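Local coordinates for protein putative short-chain dehydrogenase/reductase (Burkholderia xenovorans, PDB 5IZ4) that probably works as an NAD(P)-dependent oxidoreductase of the short-chain dehydrogenase/reductase family, perhaps a 3-oxoacyl-[acyl-carrier-protein] reductase, and binds ADP in this crystal, at residues Gly38-Ile43 and Ser90-Ile95; Gly103-Ile108 and Ile171-Ser176; Pro141-Ser146 and Arg151-Val156. All coordinates share one frame; numbering follows the deposited sequence.

Contact 1 of 3, residues Gly38-Ile43 and Ser90-Ile95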
loop_
_atom_site.group_PDB
_atom_site.type_symbol
_atom_site.label_atom_id
_atom_site.label_comp_id
_atom_site.label_asym_id
_atom_site.label_seq_id
_atom_site.Cartn_x
_atom_site.Cartn_y
_atom_site.Cartn_z
ATOM N N GLY A 38 -29.701 -5.307 18.638
ATOM C CA GLY A 38 -30.142 -6.293 19.596
ATOM C C GLY A 38 -29.049 -6.889 20.449
ATOM O O GLY A 38 -29.353 -7.710 21.326
ATOM N N TRP A 39 -27.795 -6.494 20.243
ATOM C CA TRP A 39 -26.705 -7.036 21.047
ATOM C C TRP A 39 -26.707 -6.440 22.449
ATOM O O TRP A 39 -27.176 -5.321 22.678
ATOM C CB TRP A 39 -25.346 -6.756 20.397
ATOM C CG TRP A 39 -25.072 -7.547 19.144
ATOM C CD1 TRP A 39 -25.963 -7.859 18.154
ATOM C CD2 TRP A 39 -23.820 -8.128 18.758
ATOM N NE1 TRP A 39 -25.337 -8.593 17.170
ATOM C CE2 TRP A 39 -24.022 -8.770 17.517
ATOM C CE3 TRP A 39 -22.548 -8.162 19.337
ATOM C CZ2 TRP A 39 -22.996 -9.449 16.848
ATOM C CZ3 TRP A 39 -21.522 -8.836 18.663
ATOM C CH2 TRP A 39 -21.757 -9.464 17.431
ATOM N N SER A 40 -26.172 -7.208 23.394
ATOM C CA SER A 40 -25.833 -6.670 24.700
ATOM C C SER A 40 -24.509 -5.931 24.587
ATOM O O SER A 40 -23.593 -6.379 23.887
ATOM C CB SER A 40 -25.742 -7.788 25.739
ATOM O OG SER A 40 -26.960 -8.510 25.822
ATOM N N VAL A 41 -24.394 -4.793 25.267
ATOM C CA VAL A 41 -23.217 -3.946 25.114
ATOM C C VAL A 41 -22.572 -3.730 26.473
ATOM O O VAL A 41 -23.258 -3.420 27.458
ATOM C CB VAL A 41 -23.556 -2.611 24.423
ATOM C CG1 VAL A 41 -23.969 -2.879 22.980
ATOM C CG2 VAL A 41 -24.673 -1.875 25.159
ATOM N N ALA A 42 -21.257 -3.953 26.530
ATOM C CA ALA A 42 -20.443 -3.612 27.692
ATOM C C ALA A 42 -19.793 -2.264 27.396
ATOM O O ALA A 42 -18.929 -2.158 26.516
ATOM C CB ALA A 42 -19.407 -4.695 27.975
ATOM N N ILE A 43 -20.238 -1.235 28.110
ATOM C CA ILE A 43 -19.897 0.151 27.812
ATOM C C ILE A 43 -18.654 0.517 28.612
ATOM O O ILE A 43 -18.698 0.628 29.842
ATOM C CB ILE A 43 -21.080 1.075 28.129
ATOM C CG1 ILE A 43 -22.186 0.859 27.086
ATOM C CG2 ILE A 43 -20.667 2.539 28.141
ATOM C CD1 ILE A 43 -23.539 1.315 27.563
ATOM N N SER A 90 -18.619 -12.495 33.922
ATOM C CA SER A 90 -19.536 -12.847 35.003
ATOM C C SER A 90 -20.984 -12.582 34.623
ATOM O O SER A 90 -21.879 -13.335 35.026
ATOM C CB SER A 90 -19.190 -12.069 36.273
ATOM O OG SER A 90 -17.821 -12.214 36.592
ATOM N N ARG A 91 -21.231 -11.531 33.843
ATOM C CA ARG A 91 -22.598 -11.153 33.511
ATOM C C ARG A 91 -23.168 -12.022 32.390
ATOM O O ARG A 91 -24.283 -12.542 32.506
ATOM C CB ARG A 91 -22.633 -9.671 33.130
ATOM C CG ARG A 91 -23.988 -9.158 32.693
ATOM C CD ARG A 91 -24.879 -8.759 33.868
ATOM N NE ARG A 91 -26.135 -8.221 33.358
ATOM C CZ ARG A 91 -26.312 -6.955 32.996
ATOM N NH1 ARG A 91 -27.486 -6.555 32.522
ATOM N NH2 ARG A 91 -25.318 -6.087 33.110
ATOM N N TRP A 92 -22.419 -12.196 31.295
ATOM C CA TRP A 92 -22.951 -12.880 30.120
ATOM C C TRP A 92 -22.162 -14.102 29.666
ATOM O O TRP A 92 -22.660 -14.843 28.808
ATOM C CB TRP A 92 -23.057 -11.895 28.940
ATOM C CG TRP A 92 -24.028 -10.763 29.182
ATOM C CD1 TRP A 92 -25.335 -10.870 29.563
ATOM C CD2 TRP A 92 -23.762 -9.362 29.053
ATOM N NE1 TRP A 92 -25.899 -9.621 29.680
ATOM C CE2 TRP A 92 -24.955 -8.678 29.367
ATOM C CE3 TRP A 92 -22.636 -8.617 28.694
ATOM C CZ2 TRP A 92 -25.050 -7.288 29.340
ATOM C CZ3 TRP A 92 -22.737 -7.232 28.661
ATOM C CH2 TRP A 92 -23.936 -6.585 28.983
ATOM N N GLN A 93 -20.948 -14.320 30.178
ATOM C CA GLN A 93 -20.129 -15.491 29.832
ATOM C C GLN A 93 -19.854 -15.609 28.332
ATOM O O GLN A 93 -19.663 -16.713 27.809
ATOM C CB GLN A 93 -20.771 -16.780 30.356
ATOM N N ARG A 94 -19.816 -14.487 27.619
ATOM C CA ARG A 94 -19.417 -14.503 26.219
ATOM C C ARG A 94 -18.969 -13.111 25.817
ATOM O O ARG A 94 -19.347 -12.110 26.437
ATOM C CB ARG A 94 -20.553 -14.976 25.307
ATOM C CG ARG A 94 -21.747 -14.045 25.301
ATOM C CD ARG A 94 -22.905 -14.674 24.560
ATOM N NE ARG A 94 -22.633 -14.797 23.137
ATOM C CZ ARG A 94 -23.461 -15.371 22.276
ATOM N NH1 ARG A 94 -24.606 -15.892 22.701
ATOM N NH2 ARG A 94 -23.144 -15.427 20.993
ATOM N N ILE A 95 -18.131 -13.072 24.782
ATOM C CA ILE A 95 -17.754 -11.849 24.078
ATOM C C ILE A 95 -17.738 -12.181 22.593
ATOM O O ILE A 95 -16.999 -13.074 22.160
ATOM C CB ILE A 95 -16.383 -11.292 24.510
ATOM C CG1 ILE A 95 -16.396 -10.867 25.984
ATOM C CG2 ILE A 95 -15.986 -10.114 23.589
ATOM C CD1 ILE A 95 -15.023 -10.477 26.527
#
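The indole of Trp92 overlaps Ser40, one face of its six-membered ring turned to the serine CB. The pair joins helix 78-92 to strand 40-45 and so packs a helix on the parallel sheet of the Rossmann fold. This is a CH-pi contact: Ser40 CB lies 3.8 Å from the ring centroid and only 15° off the normal, with Trp92 CZ2 its closest ring atom at 3.7 Å. A short residue suits the place, letting strand and indole meet at this spacing. On the opposite face Arg91 CG, in one of two deposited conformers, sits 3.4 Å above the Trp92 ring plane, so the indole lies between the helix's own arginine chain and Ser40. The ring reaches the strand because Trp92 CG stands anti to its own carbonyl carbon (chi1 -64°). Beyond the serine, Val41 O comes to the ring edge, near its plane, 3.6 Å from Trp92 CH2. The Val41 side chain points away from Trp92 and packs on Thr68 and Ile19 of the flanking strands. Ala42 adds a looser apolar touch. Around this pair, Val16, Gln67 and Leu69 also pack on Trp92, which is buried. Right after the tryptophan, Gln93 leaves helical geometry with positive phi and lets the chain turn toward strand 97-100. The methyl carbon of Ala42, CB, ends 4.2 Å from Trp92 CZ3.

Contact 2 of 3, residues Gly103-Ile108 and Ile171-Ser176. With ADP (adenosine-5'-diphosphate), chain B.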
loop_
_atom_site.group_PDB
_atom_site.type_symbol
_atom_site.label_atom_id
_atom_site.label_comp_id
_atom_site.label_asym_id
_atom_site.label_seq_id
_atom_site.Cartn_x
_atom_site.Cartn_y
_atom_site.Cartn_z
ATOM N N GLY A 103 -8.674 6.003 23.252
ATOM C CA GLY A 103 -7.495 6.615 22.661
ATOM C C GLY A 103 -7.280 8.005 23.209
ATOM O O GLY A 103 -8.140 8.569 23.891
ATOM N N THR A 104 -6.106 8.553 22.909
ATOM C CA THR A 104 -5.797 9.896 23.365
ATOM C C THR A 104 -4.858 10.564 22.375
ATOM O O THR A 104 -4.224 9.909 21.544
ATOM C CB THR A 104 -5.176 9.898 24.769
ATOM O OG1 THR A 104 -5.162 11.235 25.279
ATOM C CG2 THR A 104 -3.747 9.386 24.712
ATOM N N THR A 105 -4.795 11.887 22.465
ATOM C CA THR A 105 -3.843 12.667 21.688
ATOM C C THR A 105 -3.710 14.038 22.328
ATOM O O THR A 105 -4.327 14.335 23.353
ATOM C CB THR A 105 -4.264 12.801 20.221
ATOM O OG1 THR A 105 -3.172 13.352 19.470
ATOM C CG2 THR A 105 -5.489 13.695 20.078
ATOM N N ARG A 106 -2.868 14.861 21.715
ATOM C CA ARG A 106 -2.779 16.282 22.016
ATOM C C ARG A 106 -2.269 16.959 20.755
ATOM O O ARG A 106 -1.328 16.460 20.129
ATOM C CB ARG A 106 -1.846 16.549 23.199
ATOM C CG ARG A 106 -1.714 18.009 23.558
ATOM C CD ARG A 106 -1.342 18.180 25.031
ATOM N NE ARG A 106 -0.071 17.543 25.371
ATOM C CZ ARG A 106 1.121 18.088 25.145
ATOM N NH1 ARG A 106 1.208 19.281 24.566
ATOM N NH2 ARG A 106 2.231 17.440 25.492
ATOM N N VAL A 107 -2.907 18.061 20.363
ATOM C CA VAL A 107 -2.511 18.743 19.135
ATOM C C VAL A 107 -1.158 19.411 19.342
ATOM O O VAL A 107 -1.005 20.279 20.212
ATOM C CB VAL A 107 -3.567 19.771 18.709
ATOM C CG1 VAL A 107 -3.094 20.528 17.472
ATOM C CG2 VAL A 107 -4.898 19.089 18.432
ATOM N N ILE A 108 -0.175 19.007 18.541
ATOM C CA ILE A 108 1.157 19.609 18.499
ATOM C C ILE A 108 1.580 19.646 17.037
ATOM O O ILE A 108 1.649 18.582 16.413
ATOM C CB ILE A 108 2.184 18.805 19.310
ATOM C CG1 ILE A 108 1.691 18.535 20.734
ATOM C CG2 ILE A 108 3.520 19.528 19.329
ATOM C CD1 ILE A 108 2.543 17.504 21.462
ATOM N N ILE A 171 2.723 14.151 15.687
ATOM C CA ILE A 171 3.546 13.074 15.150
ATOM C C ILE A 171 3.550 11.875 16.099
ATOM O O ILE A 171 3.679 10.725 15.653
ATOM C CB ILE A 171 4.967 13.594 14.849
ATOM C CG1 ILE A 171 5.716 12.610 13.940
ATOM C CG2 ILE A 171 5.751 13.873 16.140
ATOM C CD1 ILE A 171 7.137 13.045 13.606
ATOM N N ALA A 172 3.400 12.109 17.413
ATOM C CA ALA A 172 3.287 10.989 18.347
ATOM C C ALA A 172 1.988 10.226 18.132
ATOM O O ALA A 172 1.951 8.992 18.238
ATOM C CB ALA A 172 3.384 11.488 19.796
ATOM N N TYR A 173 0.906 10.945 17.832
ATOM C CA TYR A 173 -0.359 10.288 17.523
ATOM C C TYR A 173 -0.246 9.489 16.231
ATOM O O TYR A 173 -0.644 8.318 16.166
ATOM C CB TYR A 173 -1.463 11.345 17.420
ATOM C CG TYR A 173 -2.828 10.812 17.072
ATOM C CD1 TYR A 173 -3.678 10.318 18.056
ATOM C CD2 TYR A 173 -3.279 10.816 15.757
ATOM C CE1 TYR A 173 -4.945 9.845 17.740
ATOM C CE2 TYR A 173 -4.540 10.342 15.429
ATOM C CZ TYR A 173 -5.367 9.855 16.426
ATOM O OH TYR A 173 -6.620 9.382 16.108
ATOM N N ALA A 174 0.326 10.096 15.197
ATOM C CA ALA A 174 0.451 9.395 13.921
ATOM C C ALA A 174 1.275 8.122 14.086
ATOM O O ALA A 174 0.895 7.054 13.590
ATOM C CB ALA A 174 1.079 10.317 12.881
ATOM N N ALA A 175 2.406 8.222 14.789
ATOM C CA ALA A 175 3.244 7.049 15.017
ATOM C C ALA A 175 2.466 5.954 15.731
ATOM O O ALA A 175 2.554 4.774 15.358
ATOM C CB ALA A 175 4.486 7.428 15.824
ATOM N N SER A 176 1.690 6.323 16.756
ATOM C CA SER A 176 0.970 5.306 17.514
ATOM C C SER A 176 -0.053 4.606 16.642
ATOM O O SER A 176 -0.302 3.409 16.823
ATOM C CB SER A 176 0.299 5.920 18.760
ATOM O OG SER A 176 -0.854 6.676 18.394
HETATM P PB ADP B . -13.175 9.661 18.886
HETATM O O1B ADP B . -12.158 8.555 19.349
HETATM O O2B ADP B . -14.685 9.323 19.046
HETATM O O3B ADP B . -12.813 10.457 17.592
HETATM P PA ADP B . -13.069 10.607 21.777
HETATM O O1A ADP B . -11.846 11.338 22.574
HETATM O O2A ADP B . -14.453 11.054 22.344
HETATM O O3A ADP B . -12.780 10.820 20.233
HETATM O "O5'" ADP B . -12.742 9.053 22.245
HETATM C "C5'" ADP B . -11.629 8.723 23.091
HETATM C "C4'" ADP B . -12.247 7.985 24.281
HETATM O "O4'" ADP B . -11.219 7.164 24.966
HETATM C "C3'" ADP B . -12.832 8.921 25.369
HETATM O "O3'" ADP B . -13.967 8.369 25.974
HETATM C "C2'" ADP B . -11.653 8.929 26.381
HETATM O "O2'" ADP B . -12.209 9.291 27.646
HETATM C "C1'" ADP B . -11.240 7.470 26.346
HETATM N N9 ADP B . -9.897 7.272 26.930
HETATM C C8 ADP B . -8.784 8.128 26.916
HETATM N N7 ADP B . -7.775 7.589 27.558
HETATM C C5 ADP B . -8.221 6.362 28.009
HETATM C C6 ADP B . -7.610 5.360 28.741
HETATM N N6 ADP B . -6.326 5.499 29.152
HETATM N N1 ADP B . -8.305 4.256 29.036
HETATM C C2 ADP B . -9.580 4.155 28.623
HETATM N N3 ADP B . -10.238 5.064 27.927
HETATM C C4 ADP B . -9.533 6.163 27.625
HETATM O O HOH W 1 3.725 16.752 16.572
#
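No direct hydrogen bond joins Thr105 to Tyr173, although the hydroxyl oxygen of the threonine is pressed against the tyrosine: Thr105 OG1 lies 3.3 Å from Tyr173 CB. The threonine CB is equally close to the ring atom CD1, making a tight polar-apolar fit. A chi1 of -169°, which swings OG1 opposite the backbone N, sets the hydroxyl alongside Tyr173 CB and CD1; the two side chains cross at a slant. The polar partner of OG1 is Ser169 OG, just before the helix. One residue back, Thr104 O meets the ring at its edge, in plane, 3.6 Å from Tyr173 CD1, where the slightly positive aromatic C-H suits a carbonyl oxygen.

The extended loop 103-108 follows strand 97-100 of the Rossmann fold, while Tyr173 stands in helix 171-191 at the tyrosine position of the YxxxK motif of short-chain dehydrogenases. Gly103 meets the nucleotide with its backbone: its N donates to ADP O4' over 3.3 Å at an N-H...O angle of 160°, and Gly103 O lies 3.1 Å from ADP C8. Asn128 ties the two segments together, accepting from Thr104 N through OD1 and bonding Ser176 OG through ND2. Ser176 OG in turn donates to Tyr173 O, 2.8 Å away, within the same helix turn. At the other end a water bridges Ile108 O and Ile171 N, accepting a hydrogen bond from Ile171 N at 2.9 Å.

Since the direct contacts only pack, while Asn128, Ser169 and a water carry the polar links, the loop probably holds the tyrosine ring by shape; its hydroxyl OH takes no part in the contact between the two segments, consistent with a place beside the cofactor site.

Contact 3 of 3, residues Pro141-Ser146 and Arg151-Val156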
loop_
_atom_site.group_PDB
_atom_site.type_symbol
_atom_site.label_atom_id
_atom_site.label_comp_id
_atom_site.label_asym_id
_atom_site.label_seq_id
_atom_site.Cartn_x
_atom_site.Cartn_y
_atom_site.Cartn_z
ATOM N N PRO A 141 -9.478 -15.079 25.093
ATOM C CA PRO A 141 -10.070 -16.376 25.476
ATOM C C PRO A 141 -11.571 -16.450 25.240
ATOM O O PRO A 141 -12.055 -17.418 24.638
ATOM C CB PRO A 141 -9.703 -16.496 26.962
ATOM C CG PRO A 141 -8.393 -15.778 27.061
ATOM C CD PRO A 141 -8.540 -14.584 26.125
ATOM N N LEU A 142 -12.325 -15.432 25.671
ATOM C CA LEU A 142 -13.770 -15.451 25.451
ATOM C C LEU A 142 -14.119 -15.251 23.978
ATOM O O LEU A 142 -15.079 -15.856 23.479
ATOM C CB LEU A 142 -14.450 -14.392 26.316
ATOM C CG LEU A 142 -14.828 -14.871 27.717
ATOM C CD1 LEU A 142 -15.299 -13.707 28.571
ATOM C CD2 LEU A 142 -15.901 -15.945 27.620
ATOM N N LEU A 143 -13.369 -14.401 23.266
ATOM C CA LEU A 143 -13.618 -14.231 21.837
ATOM C C LEU A 143 -13.471 -15.549 21.092
ATOM O O LEU A 143 -14.285 -15.873 20.221
ATOM C CB LEU A 143 -12.666 -13.186 21.251
ATOM C CG LEU A 143 -13.080 -11.730 21.466
ATOM C CD1 LEU A 143 -11.883 -10.816 21.273
ATOM C CD2 LEU A 143 -14.200 -11.351 20.480
ATOM N N ARG A 144 -12.432 -16.317 21.419
ATOM C CA ARG A 144 -12.223 -17.588 20.736
ATOM C C ARG A 144 -13.301 -18.595 21.117
ATOM O O ARG A 144 -13.796 -19.342 20.263
ATOM C CB ARG A 144 -10.828 -18.123 21.063
ATOM C CG ARG A 144 -10.463 -19.352 20.275
ATOM C CD ARG A 144 -9.081 -19.859 20.628
ATOM N NE ARG A 144 -8.012 -18.975 20.172
ATOM C CZ ARG A 144 -7.170 -18.348 20.984
ATOM N NH1 ARG A 144 -7.275 -18.503 22.297
ATOM N NH2 ARG A 144 -6.213 -17.581 20.487
ATOM N N GLU A 145 -13.688 -18.620 22.391
ATOM C CA GLU A 145 -14.716 -19.551 22.833
ATOM C C GLU A 145 -16.078 -19.208 22.243
ATOM O O GLU A 145 -16.903 -20.102 22.025
ATOM C CB GLU A 145 -14.784 -19.561 24.359
ATOM C CG GLU A 145 -15.692 -20.638 24.932
ATOM C CD GLU A 145 -15.190 -22.043 24.636
ATOM O OE1 GLU A 145 -13.955 -22.247 24.623
ATOM O OE2 GLU A 145 -16.030 -22.941 24.412
ATOM N N SER A 146 -16.336 -17.930 21.977
ATOM C CA SER A 146 -17.637 -17.536 21.456
ATOM C C SER A 146 -17.756 -17.735 19.950
ATOM O O SER A 146 -18.874 -17.682 19.431
ATOM C CB SER A 146 -17.933 -16.078 21.824
ATOM O OG SER A 146 -17.873 -15.905 23.243
ATOM N N ARG A 151 -18.836 -19.444 12.324
ATOM C CA ARG A 151 -18.782 -17.991 12.404
ATOM C C ARG A 151 -17.686 -17.545 13.360
ATOM O O ARG A 151 -17.662 -17.967 14.520
ATOM C CB ARG A 151 -20.137 -17.440 12.858
ATOM C CG ARG A 151 -20.200 -15.936 12.911
ATOM C CD ARG A 151 -21.547 -15.472 13.435
ATOM N NE ARG A 151 -21.556 -14.035 13.692
ATOM C CZ ARG A 151 -21.069 -13.468 14.793
ATOM N NH1 ARG A 151 -20.524 -14.212 15.751
ATOM N NH2 ARG A 151 -21.123 -12.150 14.936
ATOM N N SER A 152 -16.801 -16.679 12.877
ATOM C CA SER A 152 -15.726 -16.109 13.672
ATOM C C SER A 152 -16.205 -14.864 14.406
ATOM O O SER A 152 -17.143 -14.185 13.977
ATOM C CB SER A 152 -14.541 -15.741 12.782
ATOM O OG SER A 152 -14.984 -14.905 11.724
ATOM N N THR A 153 -15.547 -14.562 15.519
ATOM C CA THR A 153 -15.818 -13.332 16.240
ATOM C C THR A 153 -14.934 -12.207 15.693
ATOM O O THR A 153 -14.155 -12.397 14.752
ATOM C CB THR A 153 -15.621 -13.557 17.738
ATOM O OG1 THR A 153 -14.340 -14.160 17.953
ATOM C CG2 THR A 153 -16.704 -14.490 18.274
ATOM N N SER A 154 -15.053 -11.013 16.273
ATOM C CA SER A 154 -14.570 -9.812 15.599
ATOM C C SER A 154 -13.887 -8.853 16.563
ATOM O O SER A 154 -14.459 -8.502 17.595
ATOM C CB SER A 154 -15.737 -9.094 14.908
ATOM O OG SER A 154 -15.311 -7.868 14.336
ATOM N N VAL A 155 -12.684 -8.403 16.207
ATOM C CA VAL A 155 -12.013 -7.287 16.875
ATOM C C VAL A 155 -11.897 -6.144 15.871
ATOM O O VAL A 155 -11.408 -6.342 14.751
ATOM C CB VAL A 155 -10.627 -7.699 17.408
ATOM C CG1 VAL A 155 -9.883 -6.505 18.035
ATOM C CG2 VAL A 155 -10.777 -8.826 18.445
ATOM N N VAL A 156 -12.334 -4.951 16.264
ATOM C CA VAL A 156 -12.248 -3.764 15.413
ATOM C C VAL A 156 -11.429 -2.713 16.149
ATOM O O VAL A 156 -11.803 -2.281 17.249
ATOM C CB VAL A 156 -13.636 -3.214 15.045
ATOM C CG1 VAL A 156 -13.515 -1.909 14.237
ATOM C CG2 VAL A 156 -14.456 -4.259 14.281
#
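Leu143 reaches from its helix to the strand atom by atom: CB passes 3.8 Å from Thr153 OG1, and beyond it the two methyls part. CD2 leans on the threonine, at 3.8 Å from Thr153 CB, and lies 4.1 Å from Ser154 O. CD1 runs further along the strand and meets Val155 CG2 at 3.6 Å, the leucine and valine side chains crossing at about a right angle. A forked, flexible leucine suits this place because it can cover two strand residues at once. The whole belongs to a beta-alpha-beta crossover of the Rossmann fold, in which helix 118-146 leads from strand 97-100 to its parallel neighbour 153-158; the axes of the segments 141-146 and 153-156 make 142°, a roughly antiparallel run, and approach to 8.3 Å. Thr153 answers the leucine with a hydrogen bond, OG1 donating to Leu143 O over 2.8 Å. A chi1 of 51° puts that hydroxyl between the backbone N and the carbonyl carbon, with CG2 beside the N. The donor comes from above the carbonyl plane, 55° out of it, so it misses the usual lone-pair direction. The same threonine presents CG2 to Ser146, 4.1 Å from Ser146 CB, so one residue supplies both a donor and a methyl. On the helix, Ser146 OG turns back to Leu142 O, which Ser146 N approaches from the opposite face of the carbonyl plane.

In the fold
Contacts 1 and 3 lie on the same side of the chain's centre, their centres 13 Å apart, and both pack a helix on the one parallel sheet, away from the nucleotide. They touch: Ser146 OG probably bonds Ile95 N, so helix 118-146 meets the turn after helix 78-92. Contact 2 sits across the centre, 31 Å from contact 1 and 29 Å from contact 3 between centres, beside the nucleotide. Contact 1 closes first along the chain; contact 3 is then nested inside the loop closed by contact 2. Helix 118-146 thus runs between two of the contacts, packing in contact 3 and supplying Asn128 to contact 2.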